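Periplasmic binding protein (Thermotoga lettingae TMO, PDB 4RY8) binds 5-methylthioribose and probably serves as the periplasmic solute-binding component of a transporter for this sugar. Local coordinates at residues 36-41 and 48-53. Sequence-based numbering, arbitrary orientation.
Sequences GAQSMA and LLEATA
Gln38 CG stands anti to the carbonyl carbon (chi1 -65°), and beyond CG the side chain runs extended to Glu50, carrying the amide from the flank of the helix to the strand. Glu50 has its first torsion well off a staggered position (chi1 -27°) and is extended beyond CG; its side chain crosses that of Gln38 at about a right angle. Gln38 NE2 donates to Glu50 OE2 at 2.9 Å. The bond is almost straight, with an N-H...O angle of 174°. The oxygen lies in the amide plane and is approached on its syn side, slightly out of the carboxylate plane. Glu50 OE2 also lies 3.5 Å from Gln38 CG.

Leu48 makes the apolar half of the contact. It lays its CD2 methyl against the helix backbone at Ala37. Leu48 CD2 lies 3.8 Å from Ala37 C and also touches Ala37 CB. It also rests 4.2 Å from Gln38 CG, so the leucine packs beside the root of the polar arm. One turn on, Ala41 CB touches Leu48 CB at 3.7 Å. The two small alanines let the leucine come close to the helix backbone. With an alanine at Gln38, the Glu50 carboxylate would probably lose this amide donor and turn more freely, and Leu48 CD2 would lose its contact with CG.

Helix 28-44 and strand 47-52 belong to a beta-alpha-beta unit that starts with strand 17-22. The short segments run nearly antiparallel, their axes 9.6 Å apart. Strand 47-52 is an outermost strand of its parallel sheet and pairs with strand 17-22. Helix 57-69 packs against Leu49 and Ala51, while helix 255-270 lies against Ala37 and Met40.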
ATOM      1  N   GLY C  36      21.715  -9.114  13.395  1.00 26.78           N
ATOM      2  CA  GLY C  36      21.123 -10.100  12.528  1.00 25.83           C
ATOM      3  C   GLY C  36      22.062 -10.617  11.444  1.00 29.24           C
ATOM      4  O   GLY C  36      22.168 -11.811  11.231  1.00 26.18           O
ATOM      5  N   ALA C  37      22.762  -9.719  10.759  1.00 25.77           N
ATOM      6  CA  ALA C  37      23.713 -10.112   9.745  1.00 25.84           C
ATOM      7  C   ALA C  37      24.754 -11.021  10.388  1.00 31.99           C
ATOM      8  O   ALA C  37      25.054 -12.087   9.875  1.00 29.67           O
ATOM      9  CB  ALA C  37      24.360  -8.849   9.100  1.00 26.80           C
ATOM     10  N   GLN C  38      25.287 -10.620  11.528  1.00 31.93           N
ATOM     11  CA  GLN C  38      26.306 -11.436  12.216  1.00 33.40           C
ATOM     12  C   GLN C  38      25.805 -12.801  12.623  1.00 38.13           C
ATOM     13  O   GLN C  38      26.537 -13.783  12.481  1.00 46.11           O
ATOM     14  CB  GLN C  38      26.854 -10.705  13.436  1.00 33.99           C
ATOM     15  CG  GLN C  38      27.604  -9.441  13.059  1.00 30.92           C
ATOM     16  CD  GLN C  38      27.675  -8.442  14.188  1.00 40.30           C
ATOM     17  OE1 GLN C  38      26.890  -8.495  15.134  1.00 51.06           O
ATOM     18  NE2 GLN C  38      28.620  -7.521  14.098  1.00 42.00           N
ATOM     19  N   SER C  39      24.564 -12.888  13.109  1.00 32.99           N
ATOM     20  CA  SER C  39      24.034 -14.201  13.455  1.00 48.22           C
ATOM     21  C   SER C  39      23.822 -15.062  12.207  1.00 52.63           C
ATOM     22  O   SER C  39      23.984 -16.268  12.309  1.00 41.00           O
ATOM     23  CB  SER C  39      22.752 -14.135  14.294  1.00 35.26           C
ATOM     24  OG  SER C  39      21.659 -13.596  13.568  1.00 33.54           O
ATOM     25  N   MET C  40      23.469 -14.475  11.047  1.00 31.03           N
ATOM     26  CA  MET C  40      23.303 -15.290   9.831  1.00 33.27           C
ATOM     27  C   MET C  40      24.667 -15.768   9.346  1.00 36.95           C
ATOM     28  O   MET C  40      24.811 -16.926   8.966  1.00 32.69           O
ATOM     29  CB  MET C  40      22.552 -14.575   8.688  1.00 32.22           C
ATOM     30  CG  MET C  40      22.053 -15.491   7.570  1.00 31.04           C
ATOM     31  SD  MET C  40      20.557 -16.462   7.945  1.00 30.34           S
ATOM     32  CE  MET C  40      21.182 -18.073   8.382  1.00 47.66           C
ATOM     33  N   ALA C  41      25.663 -14.882   9.344  1.00 35.58           N
ATOM     34  CA  ALA C  41      27.012 -15.289   8.923  1.00 33.19           C
ATOM     35  C   ALA C  41      27.509 -16.408   9.831  1.00 35.92           C
ATOM     36  O   ALA C  41      28.069 -17.389   9.357  1.00 39.61           O
ATOM     37  CB  ALA C  41      27.968 -14.109   8.940  1.00 34.80           C
ATOM     38  N   LEU C  48      32.092 -12.647   7.590  1.00 37.10           N
ATOM     39  CA  LEU C  48      31.457 -11.372   7.326  1.00 33.00           C
ATOM     40  C   LEU C  48      32.405 -10.256   7.706  1.00 38.01           C
ATOM     41  O   LEU C  48      32.864 -10.186   8.840  1.00 34.96           O
ATOM     42  CB  LEU C  48      30.147 -11.238   8.117  1.00 33.51           C
ATOM     43  CG  LEU C  48      29.365  -9.919   8.062  1.00 41.60           C
ATOM     44  CD1 LEU C  48      28.963  -9.573   6.631  1.00 46.35           C
ATOM     45  CD2 LEU C  48      28.146 -10.000   8.975  1.00 53.59           C
ATOM     46  N   LEU C  49      32.693  -9.387   6.741  1.00 34.08           N
ATOM     47  CA  LEU C  49      33.474  -8.175   6.954  1.00 32.32           C
ATOM     48  C   LEU C  49      32.498  -7.002   6.930  1.00 39.07           C
ATOM     49  O   LEU C  49      31.491  -7.042   6.220  1.00 34.49           O
ATOM     50  CB  LEU C  49      34.529  -8.001   5.837  1.00 34.13           C
ATOM     51  CG  LEU C  49      35.485  -9.167   5.575  1.00 40.71           C
ATOM     52  CD1 LEU C  49      36.351  -8.912   4.355  1.00 60.86           C
ATOM     53  CD2 LEU C  49      36.354  -9.420   6.794  1.00 44.16           C
ATOM     54  N   GLU C  50      32.819  -5.952   7.682  1.00 38.72           N
ATOM     55  CA  GLU C  50      31.908  -4.846   7.945  1.00 36.32           C
ATOM     56  C   GLU C  50      32.690  -3.543   7.769  1.00 40.22           C
ATOM     57  O   GLU C  50      33.831  -3.422   8.212  1.00 38.02           O
ATOM     58  CB  GLU C  50      31.366  -4.950   9.385  1.00 40.30           C
ATOM     59  CG  GLU C  50      31.326  -6.375   9.940  1.00 88.22           C
ATOM     60  CD  GLU C  50      30.785  -6.490  11.363  1.00122.14           C
ATOM     61  OE1 GLU C  50      30.877  -5.505  12.141  1.00 56.85           O
ATOM     62  OE2 GLU C  50      30.275  -7.591  11.704  1.00 45.97           O
ATOM     63  N   ALA C  51      32.090  -2.569   7.114  1.00 31.87           N
ATOM     64  CA  ALA C  51      32.696  -1.235   7.023  1.00 32.08           C
ATOM     65  C   ALA C  51      31.536  -0.257   7.037  1.00 46.20           C
ATOM     66  O   ALA C  51      30.499  -0.517   6.436  1.00 34.39           O
ATOM     67  CB  ALA C  51      33.498  -1.110   5.751  1.00 33.24           C
ATOM     68  N   THR C  52      31.661   0.843   7.760  1.00 30.01           N
ATOM     69  CA  THR C  52      30.543   1.764   7.872  1.00 32.27           C
ATOM     70  C   THR C  52      31.118   3.116   7.615  1.00 24.86           C
ATOM     71  O   THR C  52      32.128   3.479   8.209  1.00 28.47           O
ATOM     72  CB  THR C  52      29.860   1.673   9.262  1.00 34.80           C
ATOM     73  OG1 THR C  52      29.435   0.318   9.513  1.00 35.03           O
ATOM     74  CG2 THR C  52      28.693   2.611   9.392  1.00 27.64           C
ATOM     75  N   ALA C  53      30.493   3.862   6.730  1.00 25.18           N
ATOM     76  CA  ALA C  53      31.013   5.168   6.331  1.00 26.40           C
ATOM     77  C   ALA C  53      30.539   6.398   7.135  1.00 29.24           C
ATOM     78  O   ALA C  53      31.091   7.502   6.977  1.00 34.17           O
ATOM     79  CB  ALA C  53      30.779   5.386   4.844  1.00 31.11           C
TER